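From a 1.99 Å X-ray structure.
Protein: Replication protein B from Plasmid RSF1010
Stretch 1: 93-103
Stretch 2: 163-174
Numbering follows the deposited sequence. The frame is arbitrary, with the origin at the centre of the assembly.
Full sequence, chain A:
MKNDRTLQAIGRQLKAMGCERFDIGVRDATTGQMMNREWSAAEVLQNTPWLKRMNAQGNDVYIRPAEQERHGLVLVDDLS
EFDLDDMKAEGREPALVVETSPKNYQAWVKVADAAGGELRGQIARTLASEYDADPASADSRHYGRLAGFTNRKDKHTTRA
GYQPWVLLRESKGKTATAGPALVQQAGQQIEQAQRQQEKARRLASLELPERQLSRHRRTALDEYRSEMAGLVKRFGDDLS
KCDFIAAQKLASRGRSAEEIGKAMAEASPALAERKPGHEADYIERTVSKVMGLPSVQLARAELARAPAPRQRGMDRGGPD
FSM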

ATOM      1  N   GLU A  93     -14.088   2.908  22.131  1.00 32.04           N
ATOM      2  CA  GLU A  93     -13.581   2.280  23.362  1.00 32.52           C
ATOM      3  C   GLU A  93     -12.653   1.118  22.982  1.00 32.90           C
ATOM      4  O   GLU A  93     -13.030   0.271  22.165  1.00 33.64           O
ATOM      5  CB  GLU A  93     -14.721   1.733  24.248  1.00 32.45           C
ATOM      6  CG  GLU A  93     -15.783   2.750  24.693  1.00 32.81           C
ATOM      7  CD  GLU A  93     -16.983   2.833  23.744  1.00 33.57           C
ATOM      8  OE1 GLU A  93     -16.859   2.477  22.547  1.00 33.42           O
ATOM      9  OE2 GLU A  93     -18.060   3.259  24.209  1.00 33.99           O
ATOM     10  N   PRO A  94     -11.461   1.088  23.569  1.00 33.26           N
ATOM     11  CA  PRO A  94     -10.512  -0.005  23.329  1.00 33.00           C
ATOM     12  C   PRO A  94     -11.039  -1.337  23.852  1.00 32.98           C
ATOM     13  O   PRO A  94     -11.651  -1.382  24.920  1.00 32.39           O
ATOM     14  CB  PRO A  94      -9.282   0.425  24.131  1.00 33.33           C
ATOM     15  CG  PRO A  94      -9.359   1.910  24.160  1.00 34.21           C
ATOM     16  CD  PRO A  94     -10.822   2.245  24.220  1.00 33.19           C
ATOM     17  N   ALA A  95     -10.801  -2.408  23.103  1.00 32.68           N
ATOM     18  CA  ALA A  95     -11.014  -3.759  23.608  1.00 32.61           C
ATOM     19  C   ALA A  95      -9.884  -4.185  24.539  1.00 32.72           C
ATOM     20  O   ALA A  95     -10.081  -5.006  25.435  1.00 33.43           O
ATOM     21  CB  ALA A  95     -11.152  -4.741  22.454  1.00 32.58           C
ATOM     22  N   LEU A  96      -8.700  -3.621  24.321  1.00 32.66           N
ATOM     23  CA  LEU A  96      -7.619  -3.707  25.296  1.00 32.78           C
ATOM     24  C   LEU A  96      -6.605  -2.586  25.095  1.00 32.84           C
ATOM     25  O   LEU A  96      -6.476  -2.043  23.997  1.00 32.54           O
ATOM     26  CB  LEU A  96      -6.925  -5.067  25.208  1.00 32.77           C
ATOM     27  CG  LEU A  96      -6.371  -5.458  23.836  1.00 34.27           C
ATOM     28  CD1 LEU A  96      -5.068  -6.229  23.982  1.00 35.91           C
ATOM     29  CD2 LEU A  96      -7.394  -6.266  23.054  1.00 35.15           C
ATOM     30  N   VAL A  97      -5.888  -2.245  26.160  1.00 32.87           N
ATOM     31  CA  VAL A  97      -4.837  -1.222  26.088  1.00 32.80           C
ATOM     32  C   VAL A  97      -3.533  -1.807  26.625  1.00 32.77           C
ATOM     33  O   VAL A  97      -3.516  -2.429  27.692  1.00 32.24           O
ATOM     34  CB  VAL A  97      -5.219   0.048  26.911  1.00 33.19           C
ATOM     35  CG1 VAL A  97      -4.083   1.104  26.893  1.00 32.85           C
ATOM     36  CG2 VAL A  97      -6.515   0.676  26.384  1.00 33.67           C
ATOM     37  N   VAL A  98      -2.448  -1.587  25.881  1.00 33.06           N
ATOM     38  CA  VAL A  98      -1.116  -2.039  26.253  1.00 33.04           C
ATOM     39  C   VAL A  98      -0.174  -0.829  26.354  1.00 33.11           C
ATOM     40  O   VAL A  98      -0.103   0.001  25.435  1.00 33.32           O
ATOM     41  CB  VAL A  98      -0.592  -3.094  25.229  1.00 33.47           C
ATOM     42  CG1 VAL A  98       0.912  -3.347  25.392  1.00 34.01           C
ATOM     43  CG2 VAL A  98      -1.383  -4.432  25.355  1.00 34.23           C
ATOM     44  N   GLU A  99       0.525  -0.715  27.480  1.00 33.20           N
ATOM     45  CA  GLU A  99       1.557   0.311  27.652  1.00 33.43           C
ATOM     46  C   GLU A  99       2.890  -0.278  27.185  1.00 33.23           C
ATOM     47  O   GLU A  99       3.412  -1.214  27.789  1.00 32.89           O
ATOM     48  CB  GLU A  99       1.640   0.763  29.113  1.00 33.21           C
ATOM     49  CG  GLU A  99       2.546   2.004  29.361  1.00 34.38           C
ATOM     50  CD  GLU A  99       2.294   2.666  30.724  1.00 35.82           C
ATOM     51  OE1 GLU A  99       1.694   2.014  31.607  1.00 37.75           O
ATOM     52  OE2 GLU A  99       2.712   3.836  30.923  1.00 39.41           O
ATOM     53  N   THR A 100       3.428   0.269  26.102  1.00 33.06           N
ATOM     54  CA  THR A 100       4.626  -0.281  25.453  1.00 32.89           C
ATOM     55  C   THR A 100       5.913   0.255  26.061  1.00 33.24           C
ATOM     56  O   THR A 100       6.947  -0.428  26.084  1.00 33.64           O
ATOM     57  CB  THR A 100       4.605   0.018  23.937  1.00 33.23           C
ATOM     58  OG1 THR A 100       4.482   1.427  23.738  1.00 32.04           O
ATOM     59  CG2 THR A 100       3.433  -0.687  23.269  1.00 32.61           C
ATOM     60  N   SER A 101       5.841   1.498  26.525  1.00 33.08           N
ATOM     61  CA  SER A 101       6.879   2.157  27.299  1.00 33.17           C
ATOM     62  C   SER A 101       6.152   3.235  28.118  1.00 32.96           C
ATOM     63  O   SER A 101       4.987   3.537  27.825  1.00 32.77           O
ATOM     64  CB  SER A 101       7.969   2.761  26.389  1.00 33.18           C
ATOM     65  OG  SER A 101       7.427   3.686  25.462  1.00 34.29           O
ATOM     66  N   PRO A 102       6.812   3.808  29.147  1.00 33.17           N
ATOM     67  CA  PRO A 102       6.124   4.804  29.981  1.00 33.04           C
ATOM     68  C   PRO A 102       5.419   5.944  29.217  1.00 33.11           C
ATOM     69  O   PRO A 102       6.039   6.653  28.417  1.00 32.54           O
ATOM     70  CB  PRO A 102       7.242   5.345  30.875  1.00 33.05           C
ATOM     71  CG  PRO A 102       8.192   4.212  30.984  1.00 33.61           C
ATOM     72  CD  PRO A 102       8.188   3.563  29.628  1.00 33.02           C
ATOM     73  N   LYS A 103       4.118   6.093  29.487  1.00 33.14           N
ATOM     74  CA  LYS A 103       3.254   7.131  28.890  1.00 33.46           C
ATOM     75  C   LYS A 103       2.934   6.887  27.410  1.00 33.38           C
ATOM     76  O   LYS A 103       2.333   7.744  26.762  1.00 33.75           O
ATOM     77  CB  LYS A 103       3.827   8.558  29.082  1.00 33.81           C
ATOM     78  CG  LYS A 103       4.350   8.892  30.480  1.00 35.82           C
ATOM     79  CD  LYS A 103       3.373   9.739  31.283  1.00 40.02           C
ATOM     80  CE  LYS A 103       3.901  10.016  32.691  1.00 42.39           C
ATOM     81  NZ  LYS A 103       2.979  10.908  33.472  1.00 44.30           N
ATOM     82  N   GLN A 163      15.258  -1.420  31.646  1.00 42.84           N
ATOM     83  CA  GLN A 163      14.501  -1.594  30.409  1.00 42.21           C
ATOM     84  C   GLN A 163      13.017  -1.723  30.756  1.00 41.24           C
ATOM     85  O   GLN A 163      12.668  -2.522  31.622  1.00 41.77           O
ATOM     86  CB  GLN A 163      14.984  -2.866  29.705  1.00 42.64           C
ATOM     87  CG  GLN A 163      14.879  -2.846  28.196  1.00 43.06           C
ATOM     88  CD  GLN A 163      15.768  -1.792  27.545  1.00 44.01           C
ATOM     89  OE1 GLN A 163      16.869  -1.497  28.021  1.00 44.43           O
ATOM     90  NE2 GLN A 163      15.287  -1.219  26.448  1.00 44.06           N
ATOM     91  N   PRO A 164      12.136  -0.943  30.089  1.00 40.26           N
ATOM     92  CA  PRO A 164      10.738  -0.919  30.530  1.00 39.44           C
ATOM     93  C   PRO A 164       9.955  -2.192  30.216  1.00 38.65           C
ATOM     94  O   PRO A 164      10.238  -2.871  29.228  1.00 38.42           O
ATOM     95  CB  PRO A 164      10.140   0.269  29.765  1.00 39.40           C
ATOM     96  CG  PRO A 164      11.009   0.450  28.581  1.00 39.92           C
ATOM     97  CD  PRO A 164      12.369  -0.073  28.923  1.00 40.04           C
ATOM     98  N   TRP A 165       8.970  -2.484  31.060  1.00 37.90           N
ATOM     99  CA  TRP A 165       8.079  -3.628  30.882  1.00 37.67           C
ATOM    100  C   TRP A 165       6.841  -3.260  30.068  1.00 36.54           C
ATOM    101  O   TRP A 165       6.277  -2.176  30.244  1.00 36.11           O
ATOM    102  CB  TRP A 165       7.658  -4.165  32.246  1.00 38.67           C
ATOM    103  CG  TRP A 165       8.726  -4.970  32.879  1.00 39.50           C
ATOM    104  CD1 TRP A 165       9.739  -4.519  33.676  1.00 40.95           C
ATOM    105  CD2 TRP A 165       8.913  -6.379  32.744  1.00 40.17           C
ATOM    106  NE1 TRP A 165      10.546  -5.572  34.057  1.00 41.14           N
ATOM    107  CE2 TRP A 165      10.054  -6.725  33.501  1.00 40.71           C
ATOM    108  CE3 TRP A 165       8.217  -7.389  32.066  1.00 41.04           C
ATOM    109  CZ2 TRP A 165      10.516  -8.036  33.590  1.00 40.33           C
ATOM    110  CZ3 TRP A 165       8.674  -8.687  32.159  1.00 40.35           C
ATOM    111  CH2 TRP A 165       9.815  -9.001  32.913  1.00 40.48           C
ATOM    112  N   VAL A 166       6.425  -4.164  29.179  1.00 35.16           N
ATOM    113  CA  VAL A 166       5.185  -3.988  28.415  1.00 34.36           C
ATOM    114  C   VAL A 166       4.004  -4.465  29.279  1.00 34.45           C
ATOM    115  O   VAL A 166       3.944  -5.632  29.669  1.00 34.14           O
ATOM    116  CB  VAL A 166       5.243  -4.757  27.061  1.00 33.96           C
ATOM    117  CG1 VAL A 166       3.957  -4.570  26.242  1.00 32.96           C
ATOM    118  CG2 VAL A 166       6.465  -4.318  26.247  1.00 34.08           C
ATOM    119  N   LEU A 167       3.076  -3.559  29.585  1.00 34.20           N
ATOM    120  CA  LEU A 167       2.014  -3.848  30.565  1.00 34.37           C
ATOM    121  C   LEU A 167       0.627  -3.860  29.945  1.00 34.28           C
ATOM    122  O   LEU A 167       0.321  -3.004  29.119  1.00 33.86           O
ATOM    123  CB  LEU A 167       2.038  -2.815  31.695  1.00 34.37           C
ATOM    124  CG  LEU A 167       3.391  -2.663  32.412  1.00 35.31           C
ATOM    125  CD1 LEU A 167       3.411  -1.418  33.294  1.00 37.05           C
ATOM    126  CD2 LEU A 167       3.752  -3.900  33.213  1.00 36.30           C
ATOM    127  N   LEU A 168      -0.209  -4.815  30.360  1.00 34.14           N
ATOM    128  CA  LEU A 168      -1.628  -4.805  29.986  1.00 34.41           C
ATOM    129  C   LEU A 168      -2.401  -3.902  30.946  1.00 34.34           C
ATOM    130  O   LEU A 168      -2.559  -4.233  32.114  1.00 34.65           O
ATOM    131  CB  LEU A 168      -2.223  -6.221  30.022  1.00 34.29           C
ATOM    132  CG  LEU A 168      -3.650  -6.390  29.483  1.00 34.44           C
ATOM    133  CD1 LEU A 168      -3.706  -6.167  27.969  1.00 32.98           C
ATOM    134  CD2 LEU A 168      -4.175  -7.788  29.851  1.00 34.12           C
ATOM    135  N   ARG A 169      -2.898  -2.777  30.443  1.00 35.15           N
ATOM    136  CA  ARG A 169      -3.525  -1.747  31.293  1.00 35.92           C
ATOM    137  C   ARG A 169      -5.041  -1.900  31.436  1.00 36.57           C
ATOM    138  O   ARG A 169      -5.614  -1.580  32.482  1.00 36.09           O
ATOM    139  CB  ARG A 169      -3.172  -0.338  30.783  1.00 35.87           C
ATOM    140  CG  ARG A 169      -1.704   0.034  30.979  1.00 37.47           C
ATOM    141  CD  ARG A 169      -1.256  -0.299  32.400  1.00 41.48           C
ATOM    142  NE  ARG A 169      -0.153   0.530  32.859  1.00 45.72           N
ATOM    143  CZ  ARG A 169       0.493   0.360  34.012  1.00 47.71           C
ATOM    144  NH1 ARG A 169       0.151  -0.632  34.834  1.00 47.59           N
ATOM    145  NH2 ARG A 169       1.483   1.190  34.350  1.00 47.63           N
ATOM    146  N   GLU A 170      -5.688  -2.357  30.372  1.00 36.91           N
ATOM    147  CA  GLU A 170      -7.113  -2.720  30.433  1.00 38.20           C
ATOM    148  C   GLU A 170      -7.435  -3.776  29.376  1.00 37.34           C
ATOM    149  O   GLU A 170      -6.687  -3.940  28.410  1.00 36.52           O
ATOM    150  CB  GLU A 170      -8.043  -1.497  30.375  1.00 38.44           C
ATOM    151  CG  GLU A 170      -8.076  -0.733  29.101  1.00 40.81           C
ATOM    152  CD  GLU A 170      -9.121   0.381  29.143  1.00 41.06           C
ATOM    153  OE1 GLU A 170      -8.784   1.490  29.627  1.00 43.68           O
ATOM    154  OE2 GLU A 170     -10.274   0.136  28.710  1.00 42.75           O
ATOM    155  N   SER A 171      -8.521  -4.513  29.585  1.00 36.91           N
ATOM    156  CA  SER A 171      -8.793  -5.698  28.767  1.00 36.90           C
ATOM    157  C   SER A 171     -10.266  -6.105  28.817  1.00 36.72           C
ATOM    158  O   SER A 171     -10.591  -7.277  29.037  1.00 36.80           O
ATOM    159  CB  SER A 171      -7.876  -6.856  29.210  1.00 37.02           C
ATOM    160  OG  SER A 171      -8.113  -7.206  30.560  1.00 38.09           O
ATOM    161  N   LYS A 172     -11.145  -5.129  28.609  1.00 37.00           N
ATOM    162  CA  LYS A 172     -12.597  -5.337  28.679  1.00 37.10           C
ATOM    163  C   LYS A 172     -13.126  -6.275  27.597  1.00 36.47           C
ATOM    164  O   LYS A 172     -14.052  -7.043  27.854  1.00 35.74           O
ATOM    165  CB  LYS A 172     -13.337  -4.007  28.605  1.00 37.76           C
ATOM    166  CG  LYS A 172     -13.246  -3.154  29.865  1.00 41.34           C
ATOM    167  CD  LYS A 172     -13.780  -1.751  29.591  1.00 45.61           C
ATOM    168  CE  LYS A 172     -13.709  -0.883  30.838  1.00 47.79           C
ATOM    169  NZ  LYS A 172     -14.294   0.471  30.575  1.00 49.37           N
ATOM    170  N   GLY A 173     -12.558  -6.185  26.391  1.00 35.14           N
ATOM    171  CA  GLY A 173     -12.866  -7.139  25.310  1.00 35.37           C
ATOM    172  C   GLY A 173     -14.163  -6.884  24.548  1.00 35.42           C
ATOM    173  O   GLY A 173     -14.555  -7.684  23.688  1.00 35.45           O
ATOM    174  N   LYS A 174     -14.826  -5.774  24.849  1.00 34.29           N
ATOM    175  CA  LYS A 174     -16.139  -5.484  24.269  1.00 34.16           C
ATOM    176  C   LYS A 174     -16.041  -4.699  22.971  1.00 33.05           C
ATOM    177  O   LYS A 174     -15.134  -3.881  22.798  1.00 32.69           O
ATOM    178  CB  LYS A 174     -16.987  -4.668  25.243  1.00 34.74           C
ATOM    179  CG  LYS A 174     -17.512  -5.438  26.444  1.00 38.15           C
ATOM    180  CD  LYS A 174     -18.602  -4.626  27.146  1.00 44.32           C
ATOM    181  CE  LYS A 174     -19.912  -4.627  26.345  1.00 47.55           C
ATOM    182  NZ  LYS A 174     -20.646  -3.323  26.427  1.00 49.90           N
TER
HETATM  183  O   HOH W   1     -13.406  -2.310  21.231  1.00 18.31           O
HETATM  184  O   HOH W   2     -10.411  -2.401  27.358  1.00 21.30           O
HETATM  185  O   HOH W   3     -12.153   0.728  26.862  1.00 21.80           O
HETATM  186  O   HOH W   4     -14.171  -2.734  25.255  1.00 22.26           O

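Strands 96-99 and 167-170 run antiparallel, their directions 142° apart, and the backbone pairing sets where each side chain can go. Val97 N donates to Glu170 O (2.9 Å) and Glu99 N to Leu167 O (2.8 Å), while Leu167 N returns a bond to Glu99 O (3.0 Å). Between these pairs the register slips by one residue. At this beta bulge Val97 O accepts from Arg169 N at 2.8 Å and only weakly from Glu170 N at 3.5 Å. Arg169, the extra residue, has phi/psi of -93/-35, far from extended, and its CA-to-CB bond points toward the first strand.

That direction, with chi1 and chi2 both m and chi3 t, carries the guanidinium to Glu99. Glu99 is extended (chi1 and chi2 t), and its OE1 forms a salt bridge with Arg169 NE at 2.7 Å; a weak bond from Arg169 NH2 reaches the same OE1 at 2.9 Å. OE1 lies at the edge of the guanidinium, near its plane, as N-H donors require. The other carboxylate oxygen, Glu99 OE2, accepts from Lys103 N at 3.0 Å, so both ends of the carboxylate are held.

Val97 shares a sheet face with Glu170. Its t rotamer places Val97 CG2 3.4 Å from Glu170 CG, a close contact with the aliphatic part of the Glu170 side chain. Glu170, with chi1 p and chi2 t, directs OE2 toward Pro94 O; the two are 4.3 Å apart, and waters 2 and 3 each donate to both.

Val98 and Leu168 share the other face, and their contacts with each other and with Val166 and Leu96 are apolar. Val98, also t, sets CG1 3.4 Å from Val166 CG1 and CG2 3.9 Å from Leu168 CD1. Leu168 (t, p) brings that same CD1 within 4.2 Å of Leu96 CD1.

Beyond the strand, Gly173 N donates to Ala95 O (2.9 Å); the glycine's positive phi, 80°, favours a residue without a side chain.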